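Local coordinates for hypothetical protein ylbA (Escherichia coli, PDB 1RC6) that catalyses the manganese-dependent hydrolysis of (S)-ureidoglycine to (S)-ureidoglycolate and ammonia, a stereospecific step of allantoin degradation, at residues G209-Y213 with A246-I250; A151-I157 with L167-L171; L85-N91 with A102-G106. The contacts are given in a common frame with arbitrary orientation. Numbering follows the deposited sequence.

Contact 1: residues G209-Y213 with A246-I250; sequences GQGVY and AFSYI
This contact joins the two sheets of the C-terminal cupin barrel. Strand 210-213 belongs to one sheet and strand 247-250 to the other. Their axes cross at 68° and come within 6.8 Å, so the strands pack and do not pair. The nearest CA atoms are those of Gly-209, just before the strand, and Phe-247, 4.0 Å apart. Gly-209 has positive phi (77/-157). A side chain here would clash with Ala-246 O and Phe-247 CA. Its CA instead makes a CA-H...O contact of 3.6 Å with Ala-246 O. Gln-210 is extended and turns its side chain away, while its C sits 3.6 Å from Phe-247 CD1. Gly-211 (-155/-168) places its CA over one face of the Phe-247 ring, 3.9 Å from the centroid and 11° off the normal, a CH-pi contact. A CB would strike the ring. Phe-247 uses chi1 t to bring its ring under this backbone. Val-212 points away. CA-to-CB of Tyr-213 points sideways, and chi1 at -115°, between wells, swings the ring toward 246-250. Its CE1 is 4.2 Å from Phe-247 CZ. The same ring makes an offset edge-to-face pair with Tyr-249 (chi1 p), its edge toward the Tyr-249 face, with centroids 5.7 Å apart and planes at 77°. Tyr-249 probably binds substrate, and Tyr-213 lies beside Gln-236, a probable metal and substrate ligand. This is consistent with the contact bordering the probable substrate site. Tyr-213 OH stands 2.7 Å from Tyr-249 OH.

Contact 2: residues A151-I157 with L167-L171; sequences ASELERI and LLDFL
Residues 151-154 form a type I beta turn (Ser-152 -43/-50, Glu-153 -79/14), closed by Leu-154 N to Ala-151 O at 2.7 Å. The chain is then extended at Leu-154 and Glu-155. This loop follows strand 147-150 of the N-terminal cupin barrel and leads to strand 166-169, outermost in a sheet of the C-terminal one, so it is part of the linker between them. The nearest CA pairs are Ile-157 with Leu-167 (4.9 Å) and Arg-156 with Leu-168 (6.1 Å). No hydrogen bond joins the segments. Leu-154 (chi1 m, chi2 t) points toward the strand. Its CD1 lies over the Phe-170 face, 3.9 Å from the centroid, a CH-pi contact. Ala-151 CB touches Phe-170 CZ (4.3 Å). Leu-168 CD2 reaches Glu-155 O at 3.1 Å and lies over one face of the Arg-156 guanidinium. Arg-156 NH2 makes a weak hydrogen bond to Leu-154 O (3.4 Å). Ile-157 CB packs on Leu-167 CB at 4.0 Å. Glu-155 OE2 is 4.2 Å from Asp-169 OD2, though Glu-155 is poorly ordered. This acidic pair adds no attraction; Asp-169 has a long, weak ion pair with Lys-173. Between these two segments apolar packing does the work.

Contact 3: residues L85-N91 with A102-G106; sequences LYVISGN and ALSEG
The contact belongs to the N-terminal cupin barrel, at the corner where strand 81-89 leaves one sheet and the chain enters strand 91-96 of another. Strand 85-87 and strand 102-104 cross at 57°, with axes 7.5 Å apart. The chain turns at Ile-88 (-69/-37). Ile-88 and Ser-89 both face Gln-128 in a classic beta bulge. Gly-90 follows with positive phi (96/-155), a conformation that would jam a CB against the preceding carbonyl. The one clear hydrogen bond between the segments runs from Gly-106 N to Val-87 O, 2.9 Å. Gly-106 also has positive phi (81/-9), and its CA lies 3.5 Å from Tyr-86 OH. Two CA-H...O contacts join the backbones further along: Ser-104 CA to Gly-90 O at 3.5 Å and Asn-91 CA to Leu-103 O at 3.2 Å. Val-87 (chi1 t) points toward the second segment, with CG2 3.5 Å from Leu-103 CB. Leu-103 (chi1 m, chi2 t) also reaches Leu-85, CD1 to CD2 at 4.2 Å. This aliphatic cluster continues onto Ile-92 of strand 91-96. Leu-85 and Val-87 also touch Ile-129 of strand 127-135, and Leu-103 touches Ser-148 of strand 147-150.

Overall arrangement
Contacts 1 and 3 each join the two sheets of one barrel, C-terminal and N-terminal respectively. Contact 2 lies where the chain passes from one barrel to the other. All are partly buried; contact 2 is the most exposed, with three of its nine touching residues exposed against one each in contacts 1 and 3. The buried part of contact 1 is aromatic, and its two tyrosines border the probable substrate site. That of contact 3 is mainly aliphatic and comes with a backbone hydrogen bond. Contacts 2 and 3 meet through Ala-151 N and Gly-106 O, a probable hydrogen bond of 2.8 Å, and through Phe-170 against Tyr-86. Tyr-86 also packs on Ile-250 of contact 1.

Contact 1: residues G209-Y213 with A246-I250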
loop_
_atom_site.group_PDB
_atom_site.type_symbol
_atom_site.label_atom_id
_atom_site.label_comp_id
_atom_site.label_asym_id
_atom_site.label_seq_id
_atom_site.Cartn_x
_atom_site.Cartn_y
_atom_site.Cartn_z
ATOM N N GLY A 209 -3.191 -5.303 -14.084
ATOM C CA GLY A 209 -3.756 -4.638 -15.230
ATOM C C GLY A 209 -2.899 -3.507 -15.732
ATOM O O GLY A 209 -1.698 -3.458 -15.497
ATOM N N GLN A 210 -3.541 -2.583 -16.425
ATOM C CA GLN A 210 -2.864 -1.446 -16.997
ATOM C C GLN A 210 -3.910 -0.379 -17.223
ATOM O O GLN A 210 -5.030 -0.676 -17.627
ATOM C CB GLN A 210 -2.230 -1.856 -18.320
ATOM C CG GLN A 210 -1.804 -0.704 -19.195
ATOM C CD GLN A 210 -1.206 -1.177 -20.503
ATOM O OE1 GLN A 210 -1.811 -1.982 -21.212
ATOM N NE2 GLN A 210 -0.017 -0.679 -20.832
ATOM N N GLY A 211 -3.554 0.865 -16.958
ATOM C CA GLY A 211 -4.508 1.930 -17.156
ATOM C C GLY A 211 -3.791 3.230 -17.402
ATOM O O GLY A 211 -2.589 3.245 -17.641
ATOM N N VAL A 212 -4.533 4.326 -17.355
ATOM C CA VAL A 212 -3.949 5.636 -17.554
ATOM C C VAL A 212 -4.439 6.564 -16.453
ATOM O O VAL A 212 -5.637 6.648 -16.163
ATOM C CB VAL A 212 -4.323 6.211 -18.930
ATOM C CG1 VAL A 212 -3.725 7.597 -19.097
ATOM C CG2 VAL A 212 -3.810 5.288 -20.020
ATOM N N TYR A 213 -3.491 7.251 -15.833
ATOM C CA TYR A 213 -3.793 8.169 -14.750
ATOM C C TYR A 213 -3.616 9.598 -15.209
ATOM O O TYR A 213 -2.892 9.867 -16.160
ATOM C CB TYR A 213 -2.860 7.913 -13.565
ATOM C CG TYR A 213 -3.554 7.423 -12.320
ATOM C CD1 TYR A 213 -4.250 6.211 -12.311
ATOM C CD2 TYR A 213 -3.505 8.166 -11.143
ATOM C CE1 TYR A 213 -4.880 5.753 -11.158
ATOM C CE2 TYR A 213 -4.132 7.718 -9.985
ATOM C CZ TYR A 213 -4.817 6.513 -9.999
ATOM O OH TYR A 213 -5.438 6.079 -8.851
ATOM N N ALA A 246 -7.595 -6.954 -15.624
ATOM C CA ALA A 246 -8.377 -6.060 -14.776
ATOM C C ALA A 246 -7.485 -5.057 -14.033
ATOM O O ALA A 246 -6.622 -5.442 -13.238
ATOM C CB ALA A 246 -9.193 -6.873 -13.778
ATOM N N PHE A 247 -7.715 -3.771 -14.288
ATOM C CA PHE A 247 -6.943 -2.686 -13.674
ATOM C C PHE A 247 -7.281 -2.482 -12.189
ATOM O O PHE A 247 -8.316 -1.907 -11.856
ATOM C CB PHE A 247 -7.197 -1.391 -14.465
ATOM C CG PHE A 247 -6.416 -0.207 -13.978
ATOM C CD1 PHE A 247 -5.028 -0.273 -13.839
ATOM C CD2 PHE A 247 -7.060 0.990 -13.680
ATOM C CE1 PHE A 247 -4.287 0.848 -13.407
ATOM C CE2 PHE A 247 -6.332 2.116 -13.247
ATOM C CZ PHE A 247 -4.946 2.045 -13.110
ATOM N N SER A 248 -6.416 -2.957 -11.296
ATOM C CA SER A 248 -6.664 -2.793 -9.866
ATOM C C SER A 248 -5.445 -2.331 -9.075
ATOM O O SER A 248 -4.320 -2.765 -9.328
ATOM C CB SER A 248 -7.170 -4.099 -9.251
ATOM O OG SER A 248 -6.122 -5.037 -9.104
ATOM N N TYR A 249 -5.681 -1.454 -8.105
ATOM C CA TYR A 249 -4.607 -0.960 -7.258
ATOM C C TYR A 249 -5.040 -0.783 -5.807
ATOM O O TYR A 249 -6.207 -0.520 -5.517
ATOM C CB TYR A 249 -4.059 0.363 -7.792
ATOM C CG TYR A 249 -5.038 1.509 -7.797
ATOM C CD1 TYR A 249 -5.867 1.745 -8.894
ATOM C CD2 TYR A 249 -5.097 2.394 -6.722
ATOM C CE1 TYR A 249 -6.735 2.856 -8.924
ATOM C CE2 TYR A 249 -5.960 3.500 -6.735
ATOM C CZ TYR A 249 -6.769 3.723 -7.837
ATOM O OH TYR A 249 -7.600 4.815 -7.835
ATOM N N ILE A 250 -4.084 -0.936 -4.895
ATOM C CA ILE A 250 -4.345 -0.796 -3.475
ATOM C C ILE A 250 -3.832 0.566 -3.053
ATOM O O ILE A 250 -2.839 1.042 -3.589
ATOM C CB ILE A 250 -3.626 -1.899 -2.682
ATOM C CG1 ILE A 250 -3.976 -1.789 -1.197
ATOM C CG2 ILE A 250 -2.111 -1.816 -2.923
ATOM C CD1 ILE A 250 -3.550 -2.994 -0.398
#

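Contact 2: residues A151-I157 with L167-L171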
loop_
_atom_site.group_PDB
_atom_site.type_symbol
_atom_site.label_atom_id
_atom_site.label_comp_id
_atom_site.label_asym_id
_atom_site.label_seq_id
_atom_site.Cartn_x
_atom_site.Cartn_y
_atom_site.Cartn_z
ATOM N N ALA A 151 -8.511 -10.401 0.914
ATOM C CA ALA A 151 -9.340 -9.512 0.118
ATOM C C ALA A 151 -10.549 -10.291 -0.374
ATOM O O ALA A 151 -11.679 -9.797 -0.358
ATOM C CB ALA A 151 -8.545 -8.969 -1.059
ATOM N N SER A 152 -10.298 -11.520 -0.802
ATOM C CA SER A 152 -11.356 -12.385 -1.294
ATOM C C SER A 152 -12.605 -12.311 -0.406
ATOM O O SER A 152 -13.712 -12.097 -0.903
ATOM C CB SER A 152 -10.849 -13.830 -1.375
ATOM O OG SER A 152 -10.389 -14.292 -0.113
ATOM N N GLU A 153 -12.421 -12.468 0.903
ATOM C CA GLU A 153 -13.527 -12.440 1.858
ATOM C C GLU A 153 -14.044 -11.042 2.214
ATOM O O GLU A 153 -14.786 -10.879 3.180
ATOM C CB GLU A 153 -13.129 -13.188 3.145
ATOM C CG GLU A 153 -11.690 -12.936 3.588
ATOM C CD GLU A 153 -11.417 -13.281 5.050
ATOM O OE1 GLU A 153 -11.954 -12.587 5.940
ATOM O OE2 GLU A 153 -10.656 -14.241 5.308
ATOM N N LEU A 154 -13.666 -10.028 1.445
ATOM C CA LEU A 154 -14.128 -8.670 1.735
ATOM C C LEU A 154 -15.381 -8.329 0.959
ATOM O O LEU A 154 -15.635 -8.905 -0.093
ATOM C CB LEU A 154 -13.056 -7.640 1.378
ATOM C CG LEU A 154 -11.889 -7.405 2.331
ATOM C CD1 LEU A 154 -11.003 -6.304 1.775
ATOM C CD2 LEU A 154 -12.420 -7.010 3.693
ATOM N N GLU A 155 -16.157 -7.380 1.471
ATOM C CA GLU A 155 -17.373 -6.943 0.795
ATOM C C GLU A 155 -16.976 -6.589 -0.628
ATOM O O GLU A 155 -15.791 -6.499 -0.938
ATOM C CB GLU A 155 -17.967 -5.707 1.478
ATOM C CG GLU A 155 -17.091 -4.446 1.387
ATOM C CD GLU A 155 -16.088 -4.310 2.529
ATOM O OE1 GLU A 155 -15.274 -5.234 2.737
ATOM O OE2 GLU A 155 -16.116 -3.267 3.218
ATOM N N ARG A 156 -17.953 -6.356 -1.492
ATOM C CA ARG A 156 -17.643 -6.051 -2.880
ATOM C C ARG A 156 -18.288 -4.756 -3.356
ATOM O O ARG A 156 -18.809 -4.691 -4.462
ATOM C CB ARG A 156 -18.102 -7.226 -3.752
ATOM C CG ARG A 156 -17.567 -7.274 -5.179
ATOM C CD ARG A 156 -16.085 -7.615 -5.240
ATOM N NE ARG A 156 -15.649 -8.488 -4.151
ATOM C CZ ARG A 156 -14.411 -8.961 -4.027
ATOM N NH1 ARG A 156 -13.488 -8.651 -4.933
ATOM N NH2 ARG A 156 -14.084 -9.721 -2.986
ATOM N N ILE A 157 -18.237 -3.716 -2.534
ATOM C CA ILE A 157 -18.824 -2.433 -2.913
ATOM C C ILE A 157 -18.511 -2.132 -4.381
ATOM O O ILE A 157 -18.864 -1.078 -4.906
ATOM C CB ILE A 157 -18.267 -1.285 -2.043
ATOM C CG1 ILE A 157 -18.371 -1.658 -0.559
ATOM C CG2 ILE A 157 -19.043 0.000 -2.310
ATOM C CD1 ILE A 157 -17.753 -0.628 0.389
ATOM N N LEU A 167 -15.123 -1.353 -5.094
ATOM C CA LEU A 167 -14.344 -0.735 -4.036
ATOM C C LEU A 167 -14.241 -1.725 -2.891
ATOM O O LEU A 167 -15.195 -2.446 -2.608
ATOM C CB LEU A 167 -15.019 0.530 -3.516
ATOM C CG LEU A 167 -14.281 1.086 -2.295
ATOM C CD1 LEU A 167 -12.851 1.429 -2.698
ATOM C CD2 LEU A 167 -14.986 2.309 -1.741
ATOM N N LEU A 168 -13.075 -1.786 -2.256
ATOM C CA LEU A 168 -12.899 -2.651 -1.102
ATOM C C LEU A 168 -12.401 -1.821 0.075
ATOM O O LEU A 168 -11.536 -0.954 -0.087
ATOM C CB LEU A 168 -11.898 -3.764 -1.388
ATOM C CG LEU A 168 -12.162 -4.645 -2.604
ATOM C CD1 LEU A 168 -11.329 -5.921 -2.485
ATOM C CD2 LEU A 168 -13.649 -4.995 -2.688
ATOM N N ASP A 169 -12.975 -2.067 1.249
ATOM C CA ASP A 169 -12.557 -1.376 2.458
ATOM C C ASP A 169 -11.926 -2.442 3.349
ATOM O O ASP A 169 -12.581 -3.402 3.754
ATOM C CB ASP A 169 -13.744 -0.726 3.160
ATOM C CG ASP A 169 -14.408 0.335 2.314
ATOM O OD1 ASP A 169 -13.831 0.691 1.261
ATOM O OD2 ASP A 169 -15.501 0.814 2.705
ATOM N N PHE A 170 -10.642 -2.267 3.642
ATOM C CA PHE A 170 -9.891 -3.220 4.439
ATOM C C PHE A 170 -10.053 -3.128 5.936
ATOM O O PHE A 170 -9.921 -4.125 6.628
ATOM C CB PHE A 170 -8.411 -3.078 4.120
ATOM C CG PHE A 170 -7.978 -3.842 2.922
ATOM C CD1 PHE A 170 -7.498 -5.130 3.047
ATOM C CD2 PHE A 170 -8.048 -3.271 1.658
ATOM C CE1 PHE A 170 -7.089 -5.847 1.924
ATOM C CE2 PHE A 170 -7.642 -3.984 0.528
ATOM C CZ PHE A 170 -7.162 -5.274 0.664
ATOM N N LEU A 171 -10.330 -1.934 6.437
ATOM C CA LEU A 171 -10.427 -1.728 7.871
ATOM C C LEU A 171 -11.761 -1.209 8.348
ATOM O O LEU A 171 -12.567 -0.729 7.571
ATOM C CB LEU A 171 -9.315 -0.758 8.305
ATOM C CG LEU A 171 -7.916 -1.288 8.658
ATOM C CD1 LEU A 171 -7.570 -2.539 7.863
ATOM C CD2 LEU A 171 -6.897 -0.191 8.428
#

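Contact 3: residues L85-N91 with A102-G106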
loop_
_atom_site.group_PDB
_atom_site.type_symbol
_atom_site.label_atom_id
_atom_site.label_comp_id
_atom_site.label_asym_id
_atom_site.label_seq_id
_atom_site.Cartn_x
_atom_site.Cartn_y
_atom_site.Cartn_z
ATOM N N LEU A 85 0.055 -4.779 6.424
ATOM C CA LEU A 85 0.754 -5.604 5.455
ATOM C C LEU A 85 -0.233 -6.216 4.468
ATOM O O LEU A 85 -1.326 -6.610 4.847
ATOM C CB LEU A 85 1.528 -6.717 6.178
ATOM C CG LEU A 85 2.292 -7.759 5.344
ATOM C CD1 LEU A 85 3.261 -8.531 6.227
ATOM C CD2 LEU A 85 1.320 -8.696 4.666
ATOM N N TYR A 86 0.158 -6.292 3.198
ATOM C CA TYR A 86 -0.695 -6.871 2.175
ATOM C C TYR A 86 0.115 -7.804 1.280
ATOM O O TYR A 86 1.121 -7.408 0.700
ATOM C CB TYR A 86 -1.328 -5.778 1.323
ATOM C CG TYR A 86 -2.136 -6.319 0.176
ATOM C CD1 TYR A 86 -3.484 -6.607 0.326
ATOM C CD2 TYR A 86 -1.534 -6.604 -1.048
ATOM C CE1 TYR A 86 -4.223 -7.172 -0.708
ATOM C CE2 TYR A 86 -2.259 -7.172 -2.091
ATOM C CZ TYR A 86 -3.605 -7.459 -1.913
ATOM O OH TYR A 86 -4.317 -8.081 -2.917
ATOM N N VAL A 87 -0.330 -9.049 1.178
ATOM C CA VAL A 87 0.358 -10.016 0.352
ATOM C C VAL A 87 -0.021 -9.813 -1.100
ATOM O O VAL A 87 -1.125 -10.144 -1.520
ATOM C CB VAL A 87 0.010 -11.460 0.741
ATOM C CG1 VAL A 87 0.732 -12.425 -0.201
ATOM C CG2 VAL A 87 0.401 -11.721 2.200
ATOM N N ILE A 88 0.909 -9.256 -1.859
ATOM C CA ILE A 88 0.689 -9.016 -3.268
ATOM C C ILE A 88 0.635 -10.359 -3.999
ATOM O O ILE A 88 -0.154 -10.542 -4.926
ATOM C CB ILE A 88 1.820 -8.128 -3.833
ATOM C CG1 ILE A 88 1.758 -6.746 -3.173
ATOM C CG2 ILE A 88 1.696 -8.010 -5.338
ATOM C CD1 ILE A 88 2.983 -5.897 -3.407
ATOM N N SER A 89 1.459 -11.303 -3.563
ATOM C CA SER A 89 1.495 -12.619 -4.180
ATOM C C SER A 89 2.351 -13.578 -3.351
ATOM O O SER A 89 3.261 -13.151 -2.633
ATOM C CB SER A 89 2.095 -12.521 -5.566
ATOM O OG SER A 89 3.485 -12.286 -5.453
ATOM N N GLY A 90 2.052 -14.872 -3.451
ATOM C CA GLY A 90 2.814 -15.856 -2.712
ATOM C C GLY A 90 2.145 -16.225 -1.417
ATOM O O GLY A 90 0.933 -16.100 -1.282
ATOM N N ASN A 91 2.944 -16.675 -0.456
ATOM C CA ASN A 91 2.421 -17.079 0.839
ATOM C C ASN A 91 3.417 -16.777 1.909
ATOM O O ASN A 91 4.585 -17.148 1.793
ATOM C CB ASN A 91 2.125 -18.579 0.868
ATOM C CG ASN A 91 0.840 -18.919 0.179
ATOM O OD1 ASN A 91 0.776 -18.924 -1.047
ATOM N ND2 ASN A 91 -0.209 -19.188 0.962
ATOM N N ALA A 102 -1.619 -17.300 8.326
ATOM C CA ALA A 102 -1.078 -17.879 7.111
ATOM C C ALA A 102 -1.704 -17.059 5.998
ATOM O O ALA A 102 -2.845 -17.300 5.597
ATOM C CB ALA A 102 -1.481 -19.348 6.991
ATOM N N LEU A 103 -0.952 -16.084 5.505
ATOM C CA LEU A 103 -1.455 -15.213 4.464
ATOM C C LEU A 103 -1.068 -15.633 3.056
ATOM O O LEU A 103 0.100 -15.890 2.759
ATOM C CB LEU A 103 -0.986 -13.784 4.734
ATOM C CG LEU A 103 -1.358 -13.271 6.130
ATOM C CD1 LEU A 103 -0.724 -11.908 6.367
ATOM C CD2 LEU A 103 -2.864 -13.206 6.275
ATOM N N SER A 104 -2.070 -15.702 2.192
ATOM C CA SER A 104 -1.864 -16.061 0.798
ATOM C C SER A 104 -2.151 -14.777 0.021
ATOM O O SER A 104 -2.417 -13.737 0.623
ATOM C CB SER A 104 -2.852 -17.148 0.379
ATOM O OG SER A 104 -4.165 -16.608 0.268
ATOM N N GLU A 105 -2.111 -14.842 -1.305
ATOM C CA GLU A 105 -2.379 -13.649 -2.081
ATOM C C GLU A 105 -3.645 -12.968 -1.576
ATOM O O GLU A 105 -4.637 -13.627 -1.270
ATOM C CB GLU A 105 -2.535 -13.976 -3.562
ATOM C CG GLU A 105 -2.874 -12.743 -4.374
ATOM C CD GLU A 105 -3.014 -13.030 -5.840
ATOM O OE1 GLU A 105 -2.035 -13.528 -6.437
ATOM O OE2 GLU A 105 -4.101 -12.753 -6.394
ATOM N N GLY A 106 -3.609 -11.645 -1.486
ATOM C CA GLY A 106 -4.772 -10.924 -1.006
ATOM C C GLY A 106 -4.874 -10.932 0.509
ATOM O O GLY A 106 -5.701 -10.230 1.080
#